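Local coordinates for protein VAPBC49 (Mycobacterium tuberculosis, PDB 5AF3) that is possibly the antitoxin of a type II toxin-antitoxin pair with VapC45 as its toxin, and probably binds DNA through a helix-turn-helix domain, at residues Ala23-Trp37 / Ile75-Ala87. Residues are numbered along the deposited sequence; the frame is centred on the assembly and turned at random.
Sequences ASRYLVVPRATLATW and IAEAYVLNAFRRA
Asn82 carries the polar part of this contact: its ND2 donates to Val28 O at 3.2 Å, bent to 147° at the hydrogen and arriving from above the carbonyl plane. A water near Asn82 ND2 may bridge it to Val28 O, though its distance to Val28 O is doubtfully short, while Leu27 O lies 2.9 Å from Asn82 ND2. Toward the N-terminal part of helix 72-86, Leu27 presses CD1 against Ala78 CB at a tight 3.5 Å and lays CD2 beside Tyr79 CB. Ile75 reaches Ala23 with CD1 and Leu27 with CG1, and Leu34 CD2 meets the Ala78 methyl too. Trp37 fits as a knob into the hole formed by Ala78, Leu81, Asn82 and Arg85; Leu81 CB makes a CH-pi contact 4.0 Å from the centroid of its six-membered ring, and Thr33 CG2 lies over the opposite face, toward its rim.

Helices 20-27 and 31-38, joined by a tight turn, pack here on helix 72-86 within the putative helix-turn-helix DNA-binding domain. A Schellman motif with Val28 at positive phi ends the first helix, and Pro30 occupies the N-cap position of the next. Ser24 OG ties the turn together by donating to Val29 O.

The amide is held in turn by Arg85, whose NE and NH2 both donate, side-on, to Asn82 OD1; the NE bond, 2.8 Å long, is the straighter. A bend at chi3 (75°) turns the guanidinium back to Asn82, and Pro30 CD packs over one face, 3.5 Å from Arg85 NH2. This grip on OD1 would fix the amide's orientation, leaving ND2 directed at the turn. Farther out, Tyr79 OH hydrogen-bonds to Tyr160 O, and Arg86 makes a cation-pi contact with the Tyr160 ring.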
ATOM      1  N   ALA A  23       7.372  -9.090   7.983  1.00 20.15           N
ATOM      2  CA  ALA A  23       6.433  -8.385   8.859  1.00 19.61           C
ATOM      3  C   ALA A  23       6.317  -6.925   8.454  1.00 20.31           C
ATOM      4  O   ALA A  23       5.242  -6.333   8.503  1.00 20.95           O
ATOM      5  CB  ALA A  23       6.854  -8.543  10.322  1.00 22.36           C
ATOM      6  N   SER A  24       7.432  -6.349   8.005  1.00 22.26           N
ATOM      7  CA  SER A  24       7.412  -4.959   7.540  1.00 20.92           C
ATOM      8  C   SER A  24       6.443  -4.802   6.357  1.00 21.54           C
ATOM      9  O   SER A  24       5.709  -3.831   6.284  1.00 24.03           O
ATOM     10  CB  SER A  24       8.845  -4.532   7.160  1.00 24.19           C
ATOM     11  OG  SER A  24       8.804  -3.405   6.302  1.00 32.24           O
ATOM     12  N   ARG A  25       6.434  -5.780   5.450  1.00 23.05           N
ATOM     13  CA  ARG A  25       5.580  -5.713   4.252  1.00 26.66           C
ATOM     14  C   ARG A  25       4.115  -5.915   4.622  1.00 25.32           C
ATOM     15  O   ARG A  25       3.249  -5.109   4.260  1.00 26.33           O
ATOM     16  CB  ARG A  25       6.004  -6.770   3.232  1.00 29.46           C
ATOM     17  CG  ARG A  25       7.380  -6.570   2.682  1.00 36.16           C
ATOM     18  CD  ARG A  25       7.653  -7.588   1.607  1.00 42.56           C
ATOM     19  NE  ARG A  25       8.873  -8.318   1.945  1.00 46.71           N
ATOM     20  CZ  ARG A  25       8.960  -9.640   2.083  1.00 47.68           C
ATOM     21  NH1 ARG A  25       7.890 -10.414   1.869  1.00 46.75           N
ATOM     22  NH2 ARG A  25      10.136 -10.181   2.406  1.00 43.18           N
ATOM     23  N   TYR A  26       3.858  -6.967   5.403  1.00 24.40           N
ATOM     24  CA  TYR A  26       2.480  -7.292   5.780  1.00 23.79           C
ATOM     25  C   TYR A  26       1.792  -6.222   6.634  1.00 23.98           C
ATOM     26  O   TYR A  26       0.615  -5.974   6.455  1.00 22.44           O
ATOM     27  CB  TYR A  26       2.400  -8.652   6.476  1.00 24.34           C
ATOM     28  CG  TYR A  26       3.127  -9.797   5.811  1.00 27.52           C
ATOM     29  CD1 TYR A  26       3.345  -9.845   4.408  1.00 27.20           C
ATOM     30  CD2 TYR A  26       3.612 -10.851   6.579  1.00 28.95           C
ATOM     31  CE1 TYR A  26       4.032 -10.938   3.817  1.00 23.28           C
ATOM     32  CE2 TYR A  26       4.285 -11.923   5.989  1.00 27.57           C
ATOM     33  CZ  TYR A  26       4.481 -11.949   4.614  1.00 25.58           C
ATOM     34  OH  TYR A  26       5.150 -13.041   4.086  1.00 31.33           O
ATOM     35  N   LEU A  27       2.541  -5.646   7.589  1.00 19.22           N
ATOM     36  CA  LEU A  27       2.047  -4.605   8.506  1.00 22.75           C
ATOM     37  C   LEU A  27       2.174  -3.173   7.967  1.00 20.78           C
ATOM     38  O   LEU A  27       1.526  -2.251   8.482  1.00 26.41           O
ATOM     39  CB  LEU A  27       2.774  -4.699   9.849  1.00 20.67           C
ATOM     40  CG  LEU A  27       2.701  -6.035  10.592  1.00 26.46           C
ATOM     41  CD1 LEU A  27       3.193  -5.767  12.033  1.00 23.90           C
ATOM     42  CD2 LEU A  27       1.344  -6.671  10.550  1.00 22.57           C
ATOM     43  N   VAL A  28       2.971  -3.014   6.908  1.00 24.90           N
ATOM     44  CA  VAL A  28       3.259  -1.678   6.319  1.00 28.17           C
ATOM     45  C   VAL A  28       3.889  -0.766   7.392  1.00 25.22           C
ATOM     46  O   VAL A  28       3.303   0.247   7.835  1.00 26.86           O
ATOM     47  CB  VAL A  28       2.019  -1.009   5.664  1.00 31.32           C
ATOM     48  CG1 VAL A  28       2.453   0.180   4.790  1.00 34.81           C
ATOM     49  CG2 VAL A  28       1.227  -2.009   4.830  1.00 32.22           C
ATOM     50  N   VAL A  29       5.068  -1.181   7.827  1.00 21.98           N
ATOM     51  CA  VAL A  29       5.836  -0.516   8.871  1.00 25.01           C
ATOM     52  C   VAL A  29       7.279  -0.690   8.455  1.00 25.77           C
ATOM     53  O   VAL A  29       7.638  -1.752   7.922  1.00 27.20           O
ATOM     54  CB  VAL A  29       5.600  -1.123  10.289  1.00 23.38           C
ATOM     55  CG1 VAL A  29       5.950  -2.590  10.315  1.00 23.25           C
ATOM     56  CG2 VAL A  29       6.423  -0.366  11.379  1.00 24.36           C
ATOM     57  N   PRO A  30       8.120   0.351   8.648  1.00 24.27           N
ATOM     58  CA  PRO A  30       9.522   0.209   8.288  1.00 23.38           C
ATOM     59  C   PRO A  30      10.208  -0.921   9.010  1.00 23.77           C
ATOM     60  O   PRO A  30      10.004  -1.120  10.228  1.00 23.01           O
ATOM     61  CB  PRO A  30      10.128   1.594   8.640  1.00 26.85           C
ATOM     62  CG  PRO A  30       8.988   2.515   8.525  1.00 28.50           C
ATOM     63  CD  PRO A  30       7.823   1.713   9.125  1.00 25.01           C
ATOM     64  N   ARG A  31      10.992  -1.707   8.265  1.00 23.49           N
ATOM     65  CA  ARG A  31      11.751  -2.748   8.897  1.00 22.33           C
ATOM     66  C   ARG A  31      12.623  -2.258  10.083  1.00 25.48           C
ATOM     67  O   ARG A  31      12.793  -2.981  11.070  1.00 22.98           O
ATOM     68  CB  ARG A  31      12.606  -3.496   7.881  1.00 26.97           C
ATOM     69  CG  ARG A  31      13.234  -4.746   8.457  1.00 30.24           C
ATOM     70  CD  ARG A  31      14.649  -4.920   7.909  1.00 39.13           C
ATOM     71  NE  ARG A  31      15.456  -5.735   8.821  1.00 44.95           N
ATOM     72  CZ  ARG A  31      15.573  -7.055   8.747  1.00 47.15           C
ATOM     73  NH1 ARG A  31      14.950  -7.733   7.782  1.00 49.06           N
ATOM     74  NH2 ARG A  31      16.319  -7.696   9.638  1.00 45.46           N
ATOM     75  N   ALA A  32      13.194  -1.060   9.982  1.00 21.50           N
ATOM     76  CA  ALA A  32      14.069  -0.595  11.060  1.00 19.95           C
ATOM     77  C   ALA A  32      13.256  -0.368  12.333  1.00 23.60           C
ATOM     78  O   ALA A  32      13.749  -0.593  13.451  1.00 24.68           O
ATOM     79  CB  ALA A  32      14.851   0.702  10.635  1.00 24.35           C
ATOM     80  N   THR A  33      12.007   0.067  12.155  1.00 21.05           N
ATOM     81  CA  THR A  33      11.101   0.285  13.272  1.00 23.63           C
ATOM     82  C   THR A  33      10.835  -1.043  13.986  1.00 25.66           C
ATOM     83  O   THR A  33      10.909  -1.139  15.211  1.00 19.37           O
ATOM     84  CB  THR A  33       9.817   0.990  12.772  1.00 22.43           C
ATOM     85  OG1 THR A  33      10.188   2.278  12.259  1.00 24.29           O
ATOM     86  CG2 THR A  33       8.804   1.186  13.863  1.00 24.45           C
ATOM     87  N   LEU A  34      10.524  -2.075  13.206  1.00 22.28           N
ATOM     88  CA  LEU A  34      10.290  -3.399  13.757  1.00 22.52           C
ATOM     89  C   LEU A  34      11.504  -3.942  14.494  1.00 24.11           C
ATOM     90  O   LEU A  34      11.361  -4.558  15.555  1.00 24.39           O
ATOM     91  CB  LEU A  34       9.907  -4.385  12.634  1.00 19.29           C
ATOM     92  CG  LEU A  34       8.499  -4.249  12.069  1.00 24.35           C
ATOM     93  CD1 LEU A  34       8.339  -5.333  11.034  1.00 27.17           C
ATOM     94  CD2 LEU A  34       7.414  -4.413  13.144  1.00 26.54           C
ATOM     95  N   ALA A  35      12.683  -3.689  13.942  1.00 23.67           N
ATOM     96  CA  ALA A  35      13.920  -4.127  14.552  1.00 27.33           C
ATOM     97  C   ALA A  35      14.032  -3.489  15.931  1.00 25.90           C
ATOM     98  O   ALA A  35      14.355  -4.182  16.895  1.00 30.29           O
ATOM     99  CB  ALA A  35      15.103  -3.767  13.682  1.00 26.76           C
ATOM    100  N   THR A  36      13.747  -2.184  16.026  1.00 26.82           N
ATOM    101  CA  THR A  36      13.790  -1.476  17.327  1.00 26.03           C
ATOM    102  C   THR A  36      12.805  -2.109  18.306  1.00 26.72           C
ATOM    103  O   THR A  36      13.162  -2.371  19.468  1.00 29.76           O
ATOM    104  CB  THR A  36      13.531   0.070  17.174  1.00 29.92           C
ATOM    105  OG1 THR A  36      14.525   0.631  16.304  1.00 32.08           O
ATOM    106  CG2 THR A  36      13.596   0.778  18.514  1.00 30.46           C
ATOM    107  N   TRP A  37      11.587  -2.407  17.829  1.00 21.52           N
ATOM    108  CA  TRP A  37      10.574  -3.031  18.671  1.00 20.64           C
ATOM    109  C   TRP A  37      10.955  -4.432  19.172  1.00 23.33           C
ATOM    110  O   TRP A  37      10.620  -4.783  20.276  1.00 25.98           O
ATOM    111  CB  TRP A  37       9.224  -3.078  17.982  1.00 22.16           C
ATOM    112  CG  TRP A  37       8.637  -1.692  17.646  1.00 23.46           C
ATOM    113  CD1 TRP A  37       9.121  -0.475  18.054  1.00 24.64           C
ATOM    114  CD2 TRP A  37       7.485  -1.419  16.846  1.00 22.40           C
ATOM    115  NE1 TRP A  37       8.342   0.540  17.558  1.00 26.10           N
ATOM    116  CE2 TRP A  37       7.313  -0.007  16.830  1.00 23.12           C
ATOM    117  CE3 TRP A  37       6.552  -2.230  16.173  1.00 20.74           C
ATOM    118  CZ2 TRP A  37       6.258   0.620  16.136  1.00 20.90           C
ATOM    119  CZ3 TRP A  37       5.512  -1.613  15.476  1.00 23.56           C
ATOM    120  CH2 TRP A  37       5.377  -0.191  15.459  1.00 22.85           C
ATOM    121  N   ILE A  75       3.713 -10.698  15.907  1.00 19.68           N
ATOM    122  CA  ILE A  75       3.227  -9.888  14.781  1.00 21.07           C
ATOM    123  C   ILE A  75       1.916  -9.159  15.135  1.00 19.45           C
ATOM    124  O   ILE A  75       1.650  -8.047  14.645  1.00 17.92           O
ATOM    125  CB  ILE A  75       3.125 -10.668  13.424  1.00 20.45           C
ATOM    126  CG1 ILE A  75       3.365  -9.666  12.273  1.00 21.23           C
ATOM    127  CG2 ILE A  75       1.788 -11.365  13.264  1.00 20.42           C
ATOM    128  CD1 ILE A  75       3.475 -10.319  10.907  1.00 23.84           C
ATOM    129  N   ALA A  76       1.122  -9.762  16.022  1.00 16.23           N
ATOM    130  CA  ALA A  76      -0.154  -9.183  16.442  1.00 14.61           C
ATOM    131  C   ALA A  76       0.170  -7.944  17.293  1.00 17.28           C
ATOM    132  O   ALA A  76      -0.435  -6.883  17.102  1.00 13.96           O
ATOM    133  CB  ALA A  76      -0.970 -10.235  17.282  1.00 13.04           C
ATOM    134  N   GLU A  77       1.137  -8.085  18.203  1.00 18.60           N
ATOM    135  CA  GLU A  77       1.615  -6.953  19.027  1.00 16.02           C
ATOM    136  C   GLU A  77       2.209  -5.843  18.116  1.00 16.85           C
ATOM    137  O   GLU A  77       1.914  -4.653  18.277  1.00 17.19           O
ATOM    138  CB  GLU A  77       2.645  -7.469  20.034  1.00 17.20           C
ATOM    139  CG  GLU A  77       1.984  -8.429  21.064  1.00 14.67           C
ATOM    140  CD  GLU A  77       2.971  -9.176  21.940  1.00 19.54           C
ATOM    141  OE1 GLU A  77       4.125  -9.384  21.497  1.00 18.53           O
ATOM    142  OE2 GLU A  77       2.560  -9.514  23.097  1.00 19.08           O
ATOM    143  N   ALA A  78       3.000  -6.239  17.128  1.00 16.41           N
ATOM    144  CA  ALA A  78       3.568  -5.270  16.158  1.00 17.48           C
ATOM    145  C   ALA A  78       2.465  -4.564  15.361  1.00 16.34           C
ATOM    146  O   ALA A  78       2.555  -3.363  15.092  1.00 17.32           O
ATOM    147  CB  ALA A  78       4.590  -5.951  15.212  1.00 15.95           C
ATOM    148  N   TYR A  79       1.423  -5.306  14.998  1.00 15.46           N
ATOM    149  CA  TYR A  79       0.307  -4.776  14.260  1.00 16.63           C
ATOM    150  C   TYR A  79      -0.398  -3.682  15.072  1.00 20.57           C
ATOM    151  O   TYR A  79      -0.670  -2.582  14.550  1.00 17.04           O
ATOM    152  CB  TYR A  79      -0.675  -5.872  13.869  1.00 17.34           C
ATOM    153  CG  TYR A  79      -1.978  -5.358  13.308  1.00 17.62           C
ATOM    154  CD1 TYR A  79      -2.092  -4.973  11.963  1.00 19.58           C
ATOM    155  CD2 TYR A  79      -3.112  -5.290  14.116  1.00 16.55           C
ATOM    156  CE1 TYR A  79      -3.297  -4.526  11.463  1.00 19.80           C
ATOM    157  CE2 TYR A  79      -4.300  -4.868  13.626  1.00 19.20           C
ATOM    158  CZ  TYR A  79      -4.393  -4.456  12.314  1.00 19.77           C
ATOM    159  OH  TYR A  79      -5.621  -4.030  11.869  1.00 19.36           O
ATOM    160  N   VAL A  80      -0.636  -3.965  16.348  1.00 15.82           N
ATOM    161  CA  VAL A  80      -1.317  -2.997  17.228  1.00 15.01           C
ATOM    162  C   VAL A  80      -0.455  -1.754  17.473  1.00 17.18           C
ATOM    163  O   VAL A  80      -0.947  -0.644  17.348  1.00 15.55           O
ATOM    164  CB  VAL A  80      -1.751  -3.645  18.526  1.00 14.38           C
ATOM    165  CG1 VAL A  80      -2.278  -2.589  19.541  1.00 13.63           C
ATOM    166  CG2 VAL A  80      -2.898  -4.684  18.225  1.00 12.34           C
ATOM    167  N   LEU A  81       0.811  -1.948  17.798  1.00 15.11           N
ATOM    168  CA  LEU A  81       1.758  -0.843  17.943  1.00 16.40           C
ATOM    169  C   LEU A  81       1.864   0.002  16.671  1.00 20.15           C
ATOM    170  O   LEU A  81       2.033   1.206  16.738  1.00 17.09           O
ATOM    171  CB  LEU A  81       3.126  -1.365  18.299  1.00 17.33           C
ATOM    172  CG  LEU A  81       3.314  -1.927  19.712  1.00 17.81           C
ATOM    173  CD1 LEU A  81       4.723  -2.429  19.832  1.00 20.05           C
ATOM    174  CD2 LEU A  81       3.013  -0.787  20.744  1.00 19.31           C
ATOM    175  N   ASN A  82       1.780  -0.632  15.509  1.00 16.22           N
ATOM    176  CA  ASN A  82       1.757   0.142  14.264  1.00 19.91           C
ATOM    177  C   ASN A  82       0.506   0.986  14.102  1.00 18.40           C
ATOM    178  O   ASN A  82       0.555   2.091  13.504  1.00 18.92           O
ATOM    179  CB  ASN A  82       1.955  -0.759  13.052  1.00 17.29           C
ATOM    180  CG  ASN A  82       2.354   0.040  11.804  1.00 25.30           C
ATOM    181  OD1 ASN A  82       3.086   1.032  11.896  1.00 21.41           O
ATOM    182  ND2 ASN A  82       1.844  -0.370  10.650  1.00 24.62           N
ATOM    183  N   ALA A  83      -0.611   0.486  14.617  1.00 16.26           N
ATOM    184  CA  ALA A  83      -1.858   1.207  14.599  1.00 15.98           C
ATOM    185  C   ALA A  83      -1.702   2.409  15.523  1.00 17.68           C
ATOM    186  O   ALA A  83      -2.206   3.501  15.200  1.00 17.33           O
ATOM    187  CB  ALA A  83      -3.022   0.336  15.071  1.00 17.34           C
ATOM    188  N   PHE A  84      -1.005   2.206  16.653  1.00 13.12           N
ATOM    189  CA  PHE A  84      -0.707   3.328  17.565  1.00 16.21           C
ATOM    190  C   PHE A  84       0.164   4.384  16.833  1.00 15.23           C
ATOM    191  O   PHE A  84      -0.125   5.600  16.887  1.00 17.56           O
ATOM    192  CB  PHE A  84       0.011   2.867  18.861  1.00 14.65           C
ATOM    193  CG  PHE A  84      -0.839   2.028  19.782  1.00 12.35           C
ATOM    194  CD1 PHE A  84      -2.188   1.765  19.528  1.00 17.75           C
ATOM    195  CD2 PHE A  84      -0.253   1.493  20.944  1.00 15.27           C
ATOM    196  CE1 PHE A  84      -2.925   0.957  20.408  1.00 17.42           C
ATOM    197  CE2 PHE A  84      -0.988   0.696  21.821  1.00 16.23           C
ATOM    198  CZ  PHE A  84      -2.302   0.425  21.549  1.00 18.44           C
ATOM    199  N   ARG A  85       1.171   3.915  16.117  1.00 11.62           N
ATOM    200  CA  ARG A  85       2.126   4.773  15.404  1.00 17.51           C
ATOM    201  C   ARG A  85       1.401   5.582  14.335  1.00 18.73           C
ATOM    202  O   ARG A  85       1.588   6.786  14.242  1.00 18.16           O
ATOM    203  CB  ARG A  85       3.206   3.933  14.743  1.00 14.96           C
ATOM    204  CG  ARG A  85       4.313   4.744  14.054  1.00 19.86           C
ATOM    205  CD  ARG A  85       5.354   3.831  13.446  1.00 25.81           C
ATOM    206  NE  ARG A  85       4.833   3.237  12.231  1.00 34.52           N
ATOM    207  CZ  ARG A  85       5.207   3.570  10.998  1.00 32.94           C
ATOM    208  NH1 ARG A  85       6.154   4.482  10.788  1.00 32.93           N
ATOM    209  NH2 ARG A  85       4.651   2.943   9.978  1.00 34.25           N
ATOM    210  N   ARG A  86       0.560   4.911  13.547  1.00 18.85           N
ATOM    211  CA  ARG A  86      -0.291   5.563  12.542  1.00 22.28           C
ATOM    212  C   ARG A  86      -1.150   6.676  13.123  1.00 21.05           C
ATOM    213  O   ARG A  86      -1.381   7.702  12.462  1.00 21.57           O
ATOM    214  CB  ARG A  86      -1.209   4.516  11.894  1.00 23.41           C
ATOM    215  CG  ARG A  86      -1.941   4.971  10.643  1.00 29.07           C
ATOM    216  CD  ARG A  86      -2.731   3.779  10.049  1.00 26.63           C
ATOM    217  NE  ARG A  86      -1.871   2.705   9.572  1.00 28.99           N
ATOM    218  CZ  ARG A  86      -1.799   1.463  10.083  1.00 31.32           C
ATOM    219  NH1 ARG A  86      -2.503   1.084  11.144  1.00 23.76           N
ATOM    220  NH2 ARG A  86      -0.984   0.583   9.532  1.00 33.89           N
ATOM    221  N   ALA A  87      -1.578   6.516  14.375  1.00 21.01           N
ATOM    222  CA  ALA A  87      -2.457   7.480  15.036  1.00 20.32           C
ATOM    223  C   ALA A  87      -1.738   8.756  15.498  1.00 20.18           C
ATOM    224  O   ALA A  87      -2.393   9.712  15.967  1.00 20.64           O
ATOM    225  CB  ALA A  87      -3.186   6.834  16.205  1.00 19.26           C
TER
HETATM  226  O   HOH W   1       1.473   1.859   8.371  1.00 48.78           O